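Local coordinates for protein aspartate aminotransferase, cytoplasmic (Schizosaccharomyces pombe 972h-, PDB 6JPK) that probably transfers the amino group of L-aspartate to 2-oxoglutarate, giving oxaloacetate and L-glutamate, with pyridoxal 5'-phosphate as cofactor in a homodimer, at residues V33-G38 / E395-A400; V53-K58 / S309-A314; F122-T127 / G180-L185; E239-K242 / D246-V249; K332-S337 / A387-S392. The protein carries 1 engineered substitution. All coordinates share one frame; numbering follows the deposited sequence.

Interaction 1 of 5, residues V33-G38 / E395-A400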
# COMPACT_ATOMS: atom_id res chain seq x y z
N VAL A 33 -11.42 -23.93 -19.43
CA VAL A 33 -12.00 -22.68 -18.94
C VAL A 33 -11.47 -22.44 -17.53
O VAL A 33 -11.48 -23.35 -16.69
CB VAL A 33 -13.54 -22.72 -18.92
CG1 VAL A 33 -14.14 -21.36 -18.48
CG2 VAL A 33 -14.10 -23.14 -20.29
N ASN A 34 -11.00 -21.22 -17.27
CA ASN A 34 -10.60 -20.82 -15.91
C ASN A 34 -11.79 -20.14 -15.26
O ASN A 34 -12.13 -19.00 -15.59
CB ASN A 34 -9.38 -19.90 -15.93
CG ASN A 34 -8.84 -19.64 -14.53
OD1 ASN A 34 -9.52 -19.89 -13.53
ND2 ASN A 34 -7.61 -19.14 -14.45
N MET A 35 -12.45 -20.84 -14.34
CA MET A 35 -13.59 -20.27 -13.64
C MET A 35 -13.23 -19.83 -12.23
O MET A 35 -14.09 -19.80 -11.35
CB MET A 35 -14.75 -21.26 -13.63
CG MET A 35 -15.57 -21.18 -14.90
SD MET A 35 -16.08 -22.82 -15.38
CE MET A 35 -17.35 -23.15 -14.17
N SER A 36 -11.98 -19.48 -12.00
CA SER A 36 -11.56 -18.98 -10.70
C SER A 36 -11.03 -17.56 -10.77
O SER A 36 -10.53 -17.05 -9.76
CB SER A 36 -10.50 -19.91 -10.09
OG SER A 36 -9.31 -19.83 -10.86
N VAL A 37 -11.14 -16.90 -11.92
CA VAL A 37 -10.56 -15.56 -12.10
C VAL A 37 -11.36 -14.57 -11.27
O VAL A 37 -12.58 -14.46 -11.40
CB VAL A 37 -10.51 -15.15 -13.59
CG1 VAL A 37 -9.83 -16.23 -14.43
CG2 VAL A 37 -11.89 -14.83 -14.18
N GLY A 38 -10.67 -13.85 -10.39
CA GLY A 38 -11.36 -12.96 -9.47
C GLY A 38 -11.47 -11.52 -9.94
O GLY A 38 -11.35 -10.60 -9.13
N GLU A 395 -22.35 -23.10 -22.66
CA GLU A 395 -23.00 -24.38 -22.91
C GLU A 395 -22.08 -25.55 -22.56
O GLU A 395 -22.53 -26.57 -22.04
CB GLU A 395 -23.44 -24.45 -24.37
CG GLU A 395 -24.86 -24.96 -24.54
CD GLU A 395 -25.88 -24.07 -23.85
OE1 GLU A 395 -25.76 -22.82 -23.93
OE2 GLU A 395 -26.81 -24.62 -23.22
N HIS A 396 -20.79 -25.42 -22.87
CA HIS A 396 -19.82 -26.41 -22.41
C HIS A 396 -19.85 -26.55 -20.88
O HIS A 396 -19.83 -27.66 -20.35
CB HIS A 396 -18.43 -26.01 -22.91
CG HIS A 396 -17.31 -26.90 -22.44
ND1 HIS A 396 -17.15 -28.19 -22.89
CD2 HIS A 396 -16.29 -26.67 -21.57
CE1 HIS A 396 -16.08 -28.72 -22.32
NE2 HIS A 396 -15.54 -27.82 -21.51
N VAL A 397 -19.96 -25.42 -20.16
CA VAL A 397 -20.00 -25.47 -18.70
C VAL A 397 -21.28 -26.14 -18.20
O VAL A 397 -21.24 -26.99 -17.29
CB VAL A 397 -19.85 -24.05 -18.11
CG1 VAL A 397 -20.10 -24.05 -16.58
CG2 VAL A 397 -18.47 -23.49 -18.45
N ALA A 398 -22.43 -25.77 -18.76
CA ALA A 398 -23.68 -26.41 -18.38
C ALA A 398 -23.64 -27.92 -18.63
O ALA A 398 -24.11 -28.71 -17.81
CB ALA A 398 -24.85 -25.80 -19.15
N GLN A 399 -23.09 -28.33 -19.77
CA GLN A 399 -23.02 -29.75 -20.09
C GLN A 399 -22.15 -30.49 -19.08
O GLN A 399 -22.48 -31.61 -18.68
CB GLN A 399 -22.47 -29.95 -21.50
CG GLN A 399 -23.42 -29.49 -22.62
CD GLN A 399 -24.45 -30.54 -22.99
OE1 GLN A 399 -24.33 -31.72 -22.64
NE2 GLN A 399 -25.49 -30.11 -23.71
N ALA A 400 -21.04 -29.87 -18.66
CA ALA A 400 -20.17 -30.45 -17.64
C ALA A 400 -20.90 -30.63 -16.32
O ALA A 400 -20.83 -31.71 -15.71
CB ALA A 400 -18.94 -29.57 -17.43

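Interaction 2 of 5, residues V53-K58 / S309-A314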
# COMPACT_ATOMS: atom_id res chain seq x y z
N VAL A 53 -13.72 5.04 -17.20
CA VAL A 53 -12.43 5.09 -16.52
C VAL A 53 -11.33 5.47 -17.49
O VAL A 53 -10.44 6.26 -17.17
CB VAL A 53 -12.14 3.74 -15.83
CG1 VAL A 53 -10.65 3.59 -15.52
CG2 VAL A 53 -12.99 3.61 -14.57
N LYS A 54 -11.35 4.89 -18.70
CA LYS A 54 -10.36 5.27 -19.71
C LYS A 54 -10.49 6.74 -20.04
O LYS A 54 -9.49 7.46 -20.13
CB LYS A 54 -10.55 4.42 -20.97
CG LYS A 54 -9.42 4.55 -21.97
CD LYS A 54 -9.70 3.70 -23.21
CE LYS A 54 -10.07 2.27 -22.81
NZ LYS A 54 -10.81 1.53 -23.89
N LYS A 55 -11.72 7.21 -20.23
CA LYS A 55 -11.98 8.62 -20.48
C LYS A 55 -11.46 9.50 -19.35
O LYS A 55 -10.78 10.51 -19.59
CB LYS A 55 -13.49 8.82 -20.67
CG LYS A 55 -13.95 10.23 -20.97
CD LYS A 55 -15.45 10.23 -21.26
CE LYS A 55 -15.94 11.61 -21.68
NZ LYS A 55 -17.26 11.50 -22.35
N ALA A 56 -11.76 9.13 -18.10
CA ALA A 56 -11.30 9.93 -16.95
C ALA A 56 -9.77 9.97 -16.87
O ALA A 56 -9.19 11.02 -16.57
CB ALA A 56 -11.88 9.37 -15.65
N SER A 57 -9.10 8.85 -17.13
CA SER A 57 -7.64 8.88 -17.06
C SER A 57 -7.05 9.77 -18.14
O SER A 57 -6.06 10.47 -17.89
CB SER A 57 -7.06 7.45 -17.10
OG SER A 57 -7.30 6.79 -18.32
N LYS A 58 -7.65 9.80 -19.34
CA LYS A 58 -7.19 10.72 -20.38
C LYS A 58 -7.38 12.18 -19.96
O LYS A 58 -6.50 13.02 -20.20
CB LYS A 58 -7.94 10.45 -21.69
CG LYS A 58 -7.63 9.10 -22.34
CD LYS A 58 -6.16 8.98 -22.72
CE LYS A 58 -5.92 7.78 -23.63
NZ LYS A 58 -6.75 7.83 -24.87
N SER A 309 -17.83 14.48 -11.43
CA SER A 309 -18.34 14.97 -12.70
C SER A 309 -19.71 14.37 -12.98
O SER A 309 -19.81 13.15 -13.12
CB SER A 309 -17.38 14.63 -13.85
OG SER A 309 -18.06 14.71 -15.10
N PRO A 310 -20.78 15.17 -13.06
CA PRO A 310 -22.09 14.58 -13.35
C PRO A 310 -22.12 13.74 -14.62
O PRO A 310 -22.73 12.67 -14.63
CB PRO A 310 -23.00 15.82 -13.45
CG PRO A 310 -22.36 16.80 -12.47
CD PRO A 310 -20.87 16.60 -12.69
N GLN A 311 -21.45 14.18 -15.68
CA GLN A 311 -21.50 13.43 -16.93
C GLN A 311 -20.67 12.15 -16.85
O GLN A 311 -21.12 11.08 -17.26
CB GLN A 311 -21.04 14.30 -18.10
CG GLN A 311 -21.20 13.57 -19.42
CD GLN A 311 -20.60 14.32 -20.61
OE1 GLN A 311 -20.55 15.55 -20.62
NE2 GLN A 311 -20.15 13.56 -21.61
N LEU A 312 -19.43 12.24 -16.34
CA LEU A 312 -18.64 11.01 -16.17
C LEU A 312 -19.33 10.05 -15.22
O LEU A 312 -19.33 8.83 -15.45
CB LEU A 312 -17.24 11.33 -15.67
CG LEU A 312 -16.25 11.98 -16.65
CD1 LEU A 312 -14.92 12.25 -15.95
CD2 LEU A 312 -16.05 11.07 -17.85
N PHE A 313 -19.94 10.58 -14.15
CA PHE A 313 -20.68 9.72 -13.22
C PHE A 313 -21.78 8.95 -13.95
O PHE A 313 -21.92 7.74 -13.77
CB PHE A 313 -21.27 10.55 -12.08
CG PHE A 313 -21.81 9.72 -10.93
CD1 PHE A 313 -23.08 9.14 -10.99
CD2 PHE A 313 -21.07 9.55 -9.77
CE1 PHE A 313 -23.58 8.38 -9.92
CE2 PHE A 313 -21.57 8.80 -8.70
CZ PHE A 313 -22.82 8.22 -8.78
N ALA A 314 -22.56 9.65 -14.78
CA ALA A 314 -23.62 9.00 -15.53
C ALA A 314 -23.06 7.96 -16.50
O ALA A 314 -23.66 6.89 -16.70
CB ALA A 314 -24.45 10.03 -16.30

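Interaction 3 of 5, residues F122-T127 / G180-L185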
# COMPACT_ATOMS: atom_id res chain seq x y z
N PHE A 122 -7.61 -0.13 19.91
CA PHE A 122 -8.46 0.77 20.68
C PHE A 122 -9.76 0.14 21.14
O PHE A 122 -10.54 0.80 21.84
CB PHE A 122 -8.72 2.04 19.87
CG PHE A 122 -7.48 2.89 19.69
CD1 PHE A 122 -7.05 3.73 20.71
CD2 PHE A 122 -6.73 2.81 18.53
CE1 PHE A 122 -5.90 4.50 20.57
CE2 PHE A 122 -5.57 3.58 18.38
CZ PHE A 122 -5.16 4.42 19.40
N TYR A 123 -10.02 -1.12 20.78
CA TYR A 123 -11.23 -1.79 21.24
C TYR A 123 -10.93 -3.16 21.84
O TYR A 123 -11.27 -3.42 23.00
CB TYR A 123 -12.24 -1.92 20.09
CG TYR A 123 -13.58 -2.48 20.52
CD1 TYR A 123 -14.45 -1.72 21.30
CD2 TYR A 123 -13.98 -3.75 20.13
CE1 TYR A 123 -15.68 -2.21 21.67
CE2 TYR A 123 -15.21 -4.25 20.49
CZ TYR A 123 -16.05 -3.48 21.27
OH TYR A 123 -17.28 -3.97 21.65
N VAL A 124 -10.27 -4.03 21.05
CA VAL A 124 -10.05 -5.41 21.49
C VAL A 124 -9.17 -5.45 22.74
O VAL A 124 -9.45 -6.20 23.68
CB VAL A 124 -9.44 -6.25 20.35
CG1 VAL A 124 -9.02 -7.64 20.87
CG2 VAL A 124 -10.43 -6.38 19.19
N LYS A 125 -8.11 -4.64 22.77
CA LYS A 125 -7.17 -4.60 23.90
C LYS A 125 -7.86 -4.60 25.26
O LYS A 125 -7.45 -5.33 26.17
CB LYS A 125 -6.29 -3.36 23.78
CG LYS A 125 -4.80 -3.61 23.85
CD LYS A 125 -4.28 -4.24 22.57
CE LYS A 125 -2.81 -3.90 22.34
NZ LYS A 125 -2.20 -4.79 21.32
N HIS A 126 -8.90 -3.79 25.43
CA HIS A 126 -9.52 -3.69 26.74
C HIS A 126 -10.85 -4.43 26.85
O HIS A 126 -11.31 -4.67 27.98
CB HIS A 126 -9.70 -2.22 27.14
CG HIS A 126 -10.69 -1.48 26.31
ND1 HIS A 126 -12.00 -1.29 26.70
CD2 HIS A 126 -10.57 -0.87 25.10
CE1 HIS A 126 -12.64 -0.61 25.77
NE2 HIS A 126 -11.79 -0.34 24.79
N THR A 127 -11.47 -4.83 25.74
CA THR A 127 -12.72 -5.58 25.81
C THR A 127 -12.55 -7.08 25.63
O THR A 127 -13.43 -7.84 26.04
CB THR A 127 -13.74 -5.10 24.76
OG1 THR A 127 -13.28 -5.44 23.44
CG2 THR A 127 -13.98 -3.58 24.86
N GLY A 180 -20.94 -6.96 22.45
CA GLY A 180 -19.84 -6.16 21.98
C GLY A 180 -18.83 -6.91 21.14
O GLY A 180 -17.70 -6.43 20.99
N SER A 181 -19.20 -8.07 20.60
CA SER A 181 -18.35 -8.71 19.61
C SER A 181 -18.34 -7.89 18.31
O SER A 181 -19.21 -7.05 18.08
CB SER A 181 -18.83 -10.13 19.31
OG SER A 181 -18.79 -10.94 20.48
N ILE A 182 -17.34 -8.13 17.49
CA ILE A 182 -17.18 -7.44 16.21
C ILE A 182 -17.75 -8.33 15.12
O ILE A 182 -17.40 -9.52 15.04
CB ILE A 182 -15.70 -7.13 15.94
CG1 ILE A 182 -15.09 -6.38 17.12
CG2 ILE A 182 -15.55 -6.39 14.62
CD1 ILE A 182 -13.62 -6.71 17.33
N PHE A 183 -18.62 -7.77 14.27
CA PHE A 183 -19.23 -8.53 13.19
C PHE A 183 -18.84 -7.90 11.86
O PHE A 183 -19.08 -6.71 11.64
CB PHE A 183 -20.75 -8.63 13.34
CG PHE A 183 -21.19 -9.82 14.15
CD1 PHE A 183 -21.11 -9.80 15.53
CD2 PHE A 183 -21.64 -10.97 13.52
CE1 PHE A 183 -21.48 -10.89 16.29
CE2 PHE A 183 -22.02 -12.08 14.27
CZ PHE A 183 -21.94 -12.04 15.66
N LEU A 184 -18.23 -8.72 11.00
CA LEU A 184 -17.78 -8.30 9.67
C LEU A 184 -18.86 -8.71 8.68
O LEU A 184 -19.06 -9.91 8.43
CB LEU A 184 -16.44 -8.96 9.34
CG LEU A 184 -15.37 -8.17 8.58
CD1 LEU A 184 -14.32 -9.12 8.02
CD2 LEU A 184 -15.96 -7.28 7.49
N LEU A 185 -19.57 -7.73 8.13
CA LEU A 185 -20.73 -7.96 7.28
C LEU A 185 -20.41 -7.59 5.84
O LEU A 185 -19.74 -6.58 5.59
CB LEU A 185 -21.92 -7.12 7.77
CG LEU A 185 -22.30 -7.32 9.24
CD1 LEU A 185 -23.42 -6.37 9.65
CD2 LEU A 185 -22.70 -8.78 9.51

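Interaction 4 of 5, residues E239-K242 / D246-V249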
# COMPACT_ATOMS: atom_id res chain seq x y z
N GLU A 239 -29.36 1.73 5.63
CA GLU A 239 -30.36 1.32 6.62
C GLU A 239 -29.76 1.33 8.02
O GLU A 239 -30.41 1.77 8.98
CB GLU A 239 -30.91 -0.06 6.27
CG GLU A 239 -32.23 -0.38 6.96
CD GLU A 239 -33.40 0.51 6.49
OE1 GLU A 239 -33.29 1.19 5.42
OE2 GLU A 239 -34.43 0.52 7.18
N PHE A 240 -28.51 0.87 8.15
CA PHE A 240 -27.88 0.82 9.46
C PHE A 240 -27.69 2.21 10.05
O PHE A 240 -27.73 2.37 11.27
CB PHE A 240 -26.55 0.06 9.39
CG PHE A 240 -25.98 -0.29 10.73
CD1 PHE A 240 -26.53 -1.32 11.48
CD2 PHE A 240 -24.92 0.42 11.26
CE1 PHE A 240 -26.02 -1.65 12.73
CE2 PHE A 240 -24.40 0.11 12.52
CZ PHE A 240 -24.95 -0.93 13.25
N VAL A 241 -27.52 3.23 9.19
CA VAL A 241 -27.34 4.60 9.68
C VAL A 241 -28.51 5.03 10.57
O VAL A 241 -28.33 5.78 11.54
CB VAL A 241 -27.17 5.58 8.50
CG1 VAL A 241 -27.15 7.04 9.01
CG2 VAL A 241 -25.89 5.27 7.73
N LYS A 242 -29.72 4.54 10.26
CA LYS A 242 -30.91 4.91 11.02
C LYS A 242 -30.81 4.57 12.50
O LYS A 242 -31.53 5.16 13.31
CB LYS A 242 -32.14 4.19 10.45
CG LYS A 242 -32.38 4.45 8.97
CD LYS A 242 -33.60 3.68 8.49
CE LYS A 242 -33.97 4.07 7.06
NZ LYS A 242 -35.14 3.27 6.58
N ASP A 246 -22.15 4.22 15.96
CA ASP A 246 -20.98 4.38 15.10
C ASP A 246 -20.55 3.01 14.56
O ASP A 246 -20.81 1.97 15.16
CB ASP A 246 -19.83 5.12 15.82
CG ASP A 246 -19.58 4.66 17.26
OD1 ASP A 246 -20.53 4.39 18.02
OD2 ASP A 246 -18.38 4.64 17.66
N PHE A 247 -19.94 3.02 13.37
CA PHE A 247 -19.56 1.78 12.70
C PHE A 247 -18.48 2.10 11.67
O PHE A 247 -18.16 3.26 11.41
CB PHE A 247 -20.77 1.08 12.06
CG PHE A 247 -21.44 1.88 10.94
CD1 PHE A 247 -22.27 2.96 11.21
CD2 PHE A 247 -21.26 1.50 9.61
CE1 PHE A 247 -22.89 3.68 10.19
CE2 PHE A 247 -21.88 2.21 8.56
CZ PHE A 247 -22.70 3.30 8.85
N PHE A 248 -17.93 1.03 11.06
CA PHE A 248 -16.84 1.12 10.09
C PHE A 248 -17.27 0.60 8.73
O PHE A 248 -18.11 -0.30 8.63
CB PHE A 248 -15.61 0.33 10.53
CG PHE A 248 -14.97 0.84 11.78
CD1 PHE A 248 -15.52 0.53 13.03
CD2 PHE A 248 -13.81 1.61 11.73
CE1 PHE A 248 -14.92 0.99 14.20
CE2 PHE A 248 -13.21 2.07 12.90
CZ PHE A 248 -13.77 1.77 14.13
N VAL A 249 -16.66 1.15 7.68
CA VAL A 249 -16.90 0.70 6.31
C VAL A 249 -15.56 0.57 5.59
O VAL A 249 -14.75 1.50 5.62
CB VAL A 249 -17.82 1.67 5.53
CG1 VAL A 249 -18.09 1.12 4.13
CG2 VAL A 249 -19.13 1.92 6.28

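Interaction 5 of 5, residues K332-S337 / A387-S392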
# COMPACT_ATOMS: atom_id res chain seq x y z
N LYS A 332 -28.34 -16.45 -16.01
CA LYS A 332 -29.57 -16.92 -16.64
C LYS A 332 -29.29 -18.02 -17.66
O LYS A 332 -30.02 -19.02 -17.72
CB LYS A 332 -30.29 -15.75 -17.30
CG LYS A 332 -31.48 -16.15 -18.16
CD LYS A 332 -32.06 -14.96 -18.94
CE LYS A 332 -33.24 -15.38 -19.81
NZ LYS A 332 -33.68 -14.31 -20.76
N ARG A 333 -28.24 -17.86 -18.48
CA ARG A 333 -27.91 -18.88 -19.47
C ARG A 333 -27.56 -20.20 -18.79
O ARG A 333 -28.06 -21.26 -19.17
CB ARG A 333 -26.75 -18.43 -20.36
CG ARG A 333 -27.06 -17.34 -21.39
CD ARG A 333 -27.87 -17.84 -22.59
NE ARG A 333 -27.22 -18.95 -23.28
CZ ARG A 333 -26.20 -18.81 -24.12
NH1 ARG A 333 -25.71 -17.60 -24.37
NH2 ARG A 333 -25.66 -19.87 -24.71
N LEU A 334 -26.70 -20.14 -17.78
CA LEU A 334 -26.30 -21.36 -17.07
C LEU A 334 -27.51 -22.05 -16.45
O LEU A 334 -27.72 -23.25 -16.64
CB LEU A 334 -25.25 -21.02 -16.01
CG LEU A 334 -24.69 -22.21 -15.24
CD1 LEU A 334 -24.12 -23.26 -16.20
CD2 LEU A 334 -23.64 -21.75 -14.23
N ARG A 335 -28.33 -21.30 -15.71
CA ARG A 335 -29.52 -21.88 -15.08
C ARG A 335 -30.49 -22.43 -16.13
O ARG A 335 -31.01 -23.54 -15.97
CB ARG A 335 -30.23 -20.84 -14.21
CG ARG A 335 -31.52 -21.38 -13.56
CD ARG A 335 -32.66 -20.38 -13.64
NE ARG A 335 -33.93 -20.92 -13.15
CZ ARG A 335 -34.95 -21.29 -13.92
NH1 ARG A 335 -34.86 -21.20 -15.24
NH2 ARG A 335 -36.07 -21.76 -13.38
N ASP A 336 -30.73 -21.67 -17.20
CA ASP A 336 -31.68 -22.12 -18.22
C ASP A 336 -31.22 -23.41 -18.87
O ASP A 336 -32.05 -24.26 -19.23
CB ASP A 336 -31.90 -21.04 -19.28
CG ASP A 336 -32.77 -19.90 -18.77
OD1 ASP A 336 -33.26 -19.98 -17.62
OD2 ASP A 336 -32.95 -18.91 -19.51
N SER A 337 -29.91 -23.59 -19.06
CA SER A 337 -29.45 -24.83 -19.69
C SER A 337 -29.56 -26.02 -18.75
O SER A 337 -29.88 -27.13 -19.18
CB SER A 337 -28.01 -24.68 -20.18
OG SER A 337 -27.94 -23.79 -21.27
N ALA A 387 -17.43 -14.38 -14.16
CA ALA A 387 -16.76 -13.59 -15.19
C ALA A 387 -16.06 -14.47 -16.21
O ALA A 387 -15.86 -14.04 -17.35
CB ALA A 387 -15.75 -12.63 -14.55
N GLY A 388 -15.69 -15.70 -15.82
CA GLY A 388 -15.07 -16.61 -16.76
C GLY A 388 -16.02 -17.16 -17.80
O GLY A 388 -15.57 -17.66 -18.84
N LEU A 389 -17.32 -17.07 -17.55
CA LEU A 389 -18.34 -17.58 -18.45
C LEU A 389 -18.68 -16.52 -19.50
O LEU A 389 -18.80 -15.33 -19.19
CB LEU A 389 -19.61 -17.97 -17.69
CG LEU A 389 -19.82 -19.44 -17.30
CD1 LEU A 389 -18.62 -20.00 -16.61
CD2 LEU A 389 -21.03 -19.56 -16.40
N ASN A 390 -18.84 -16.98 -20.74
CA ASN A 390 -19.28 -16.13 -21.84
C ASN A 390 -19.95 -17.01 -22.89
O ASN A 390 -20.09 -18.23 -22.73
CB ASN A 390 -18.12 -15.32 -22.42
CG ASN A 390 -16.98 -16.19 -22.93
OD1 ASN A 390 -17.16 -16.96 -23.87
ND2 ASN A 390 -15.81 -16.08 -22.30
N ASN A 391 -20.36 -16.37 -23.99
CA ASN A 391 -21.10 -17.06 -25.05
C ASN A 391 -20.32 -18.22 -25.66
O ASN A 391 -20.93 -19.15 -26.19
CB ASN A 391 -21.48 -16.07 -26.15
CG ASN A 391 -22.80 -15.42 -25.90
OD1 ASN A 391 -23.82 -16.10 -25.75
ND2 ASN A 391 -22.81 -14.09 -25.83
N SER A 392 -19.00 -18.17 -25.65
CA SER A 392 -18.24 -19.24 -26.27
C SER A 392 -18.11 -20.49 -25.40
O SER A 392 -17.73 -21.54 -25.92
CB SER A 392 -16.84 -18.73 -26.66
OG SER A 392 -15.98 -18.67 -25.52
O HOH W 1 -23.79 -19.34 -26.60

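Interaction 1 of 5, residues V33-G38 / E395-A400
N34 OD1, on the chain neighbour of the M35 that meets V397 across the contact, is gripped by two groups of S36. The hydroxyl comes in along a lone pair in the carbonyl plane, with S36 OG 2.7 Å from N34 OD1. The backbone amide closes an Asx turn: S36 N lies 2.9 Å from N34 OD1, tilted 26° from that plane. The turn bends the chain directly after strand 33-34, on its way to G38, which is probably part of the L-aspartate site.

Contact with helix 394-407 falls to the other side chains. M35 and V397 reach for one another tip to tip. The methionine chain, bent at its second and third torsions, ends with CE 3.8 Å from V397 CG1, while its sulfur SD stands 3.9 Å from V397 CG2. With CG1 anti to the backbone N (chi1 172°) and CG2 anti to the carbonyl carbon, V397 turns one methyl to each of these atoms. A lighter touch lies two residues before M35 and one before V397, where V33 CG2 approaches the H396 ring obliquely, 4.3 Å from H396 CD2. The polar end of that ring is engaged elsewhere, through a hydrogen bond from NE2 to the backbone O of Y374.

Strand 376-377 pairs with V33 and M35 and supplies L376 to the same packing, in what is the small domain of the aminotransferase fold. What crosses the contact is carbon and sulfur packing with no polar bond, which implies that fit and burial hold strand 33-34 and the loop after it against the helix, close to what is probably the L-aspartate site.

Interaction 2 of 5, residues V53-K58 / S309-A314
L312 packs against K55 and A56 where two helices run nearly antiparallel: the axes of segments 53-58 and 310-314 come within 10.6 Å at an angle of 150°. In sequence order, S309 stands first, as the N-cap of the long helix 310-340, its OG accepting from L312 N at 3.1 Å along a nearly straight bond (165°). Q311 follows with an extended chain that crosses the K55 chain at about a right angle. Q311 NE2 and K55 NZ are 3.6 Å apart but are not bonded to each other; both turn to the carboxylate of E315, K55 by a salt bridge and Q311 by a hydrogen bond.

L312 comes next and carries the apolar part. The aliphatic run of K55, extended from CG to NZ, lies over CD2 of the leucine, with K55 CD 3.6 Å from L312 CD2. An alanine in place of K55 is likely to leave that methyl less covered and to take this charged partner from E315. K55 is partly exposed, whereas A56 is buried and is also touched by I306 of helix 297-308. There the other branch of the leucine makes the contact, L312 CD1 lying 4.2 Å from A56 CB.

Interaction 3 of 5, residues F122-T127 / G180-L185
Y123 and V124, in the last turns of helix 107-127, meet G180, in the loop just before strand 182-186, and I182, its first residue, so the contact is a helix-on-sheet junction of the large alpha/beta domain of the aminotransferase fold. The tyrosine side chain stands with CG anti to the backbone N (chi1 -174°), which sends the ring toward the strand and brings its hydroxyl to the chain before it. Y123 OH donates to G180 O at 2.6 Å, arriving in the carbonyl plane on a lone pair, and that oxygen also lies in the plane of the phenol ring.

G180 has a positive phi (76°), a value that favours glycine. A CB here would also clash with the tyrosine as it stands, falling 2.9 Å from Y123 OH. One face of the phenol ring is occupied by T127 OG1, 3.7 Å above the ring plane and offset toward its rim. The same hydroxyl bonds back to Y123 O from above the carbonyl plane.

I182 supplies the apolar half. Its CG1 is anti to the carbonyl carbon, beside the backbone N, and this choice carries the longer branch toward the helix although the CB bond does not aim there. The isoleucine and tyrosine chains slide past each other in opposite directions, Y123 CE2 lying 4.0 Å from I182 CG1. Y4 of the second subunit also packs on Y123. V124 crosses the isoleucine at about a right angle, V124 CG2 stopping 3.7 Å from I182 CD1.

Interaction 4 of 5, residues E239-K242 / D246-V249
F240 lays one edge over a face of the F247 ring, a T-shaped stack with centroids 5.1 Å apart and planes at 82°. The atom leading the approach is F240 CD2, 3.7 Å from F247 CD1 and displaced from the ring centre toward its rim. F240 CE2 reaches farther along, to 3.8 Å from F247 CB, so the edge covers the root of the side chain as well as the ring. F247 CG sits between its own backbone N and carbonyl carbon (chi1 64°), the most hindered of the three staggered choices, and this turns the ring face to the helix. V241 meets the same ring differently, at its edge and near its plane, with V241 CG2 3.9 Å from F247 CZ. A leucine in place of F247 would probably leave the F240 edge without an aromatic face and open a gap beside V241.

Just five residues lie between V241 and F247, so this is a short helix-to-strand connection. F240 has a second edge-to-face partner in F206 of helix 199-211 and touches V216 of strand 215-220, while F247 touches F88 and V270, so F240 ties helix 235-241 both to helix 199-211 and to the large-domain sheet.

Interaction 5 of 5, residues K332-S337 / A387-S392
L334 and L389 form the closely packed half of a contact between the long helix 310-340 and the loop leading into helix 394-407, a helix-to-loop junction in the small domain of the aminotransferase fold. Their side chains cross at about a right angle and meet by methyls, L334 CD2 lying 4.0 Å from L389 CD2. CG of L334 is anti to the backbone N (chi1 -177°), which puts the branch on the side facing the loop. Both leucines are buried; A398 also covers L334, and M35 and V397 cover L389.

The other half is polar and lies toward solvent. R333, its chain bent at the second and third torsions, curls round to present the guanidinium edge to N391. R333 NH1 donates to N391 OD1 at 2.8 Å; the acceptor lies in the guanidinium plane, but the N-H is bent to 140° and the bond is not a straight one. The guanidinium and amide planes are inclined to each other by 30°. NH2 of the same arginine forms a salt bridge with E395, so the guanidinium bridges the loop, through N391, and helix 394-407, through E395. N391 itself sits within an Asx turn, in which N390 OD1 accepts from both the amide and the hydroxyl of S392. A water fills out the looser side: it accepts from R333 NH2 at 2.7 Å and donates to N391 O at 2.9 Å.

How the interactions relate
From the N terminus, segment 33-38 opens the widest loop, which interaction 1 closes only at 395-400; everything else nests within it. Interaction 2 ties helix 51-62 to the start of helix 310-340 and encloses interactions 3 and 4. These close in series, their centres about 15 Å apart, and both hold helices against the large-domain sheet. After interaction 2 closes, interaction 5 joins 332-337 to 387-392, using the same helix 310-340. None cross. Interactions 1 and 5 touch directly, through M35 on L389 and A398 on S337, and join strand 33-34, helix 394-407 and the later part of helix 310-340 in the small domain, across the chain's centre from interactions 3 and 4.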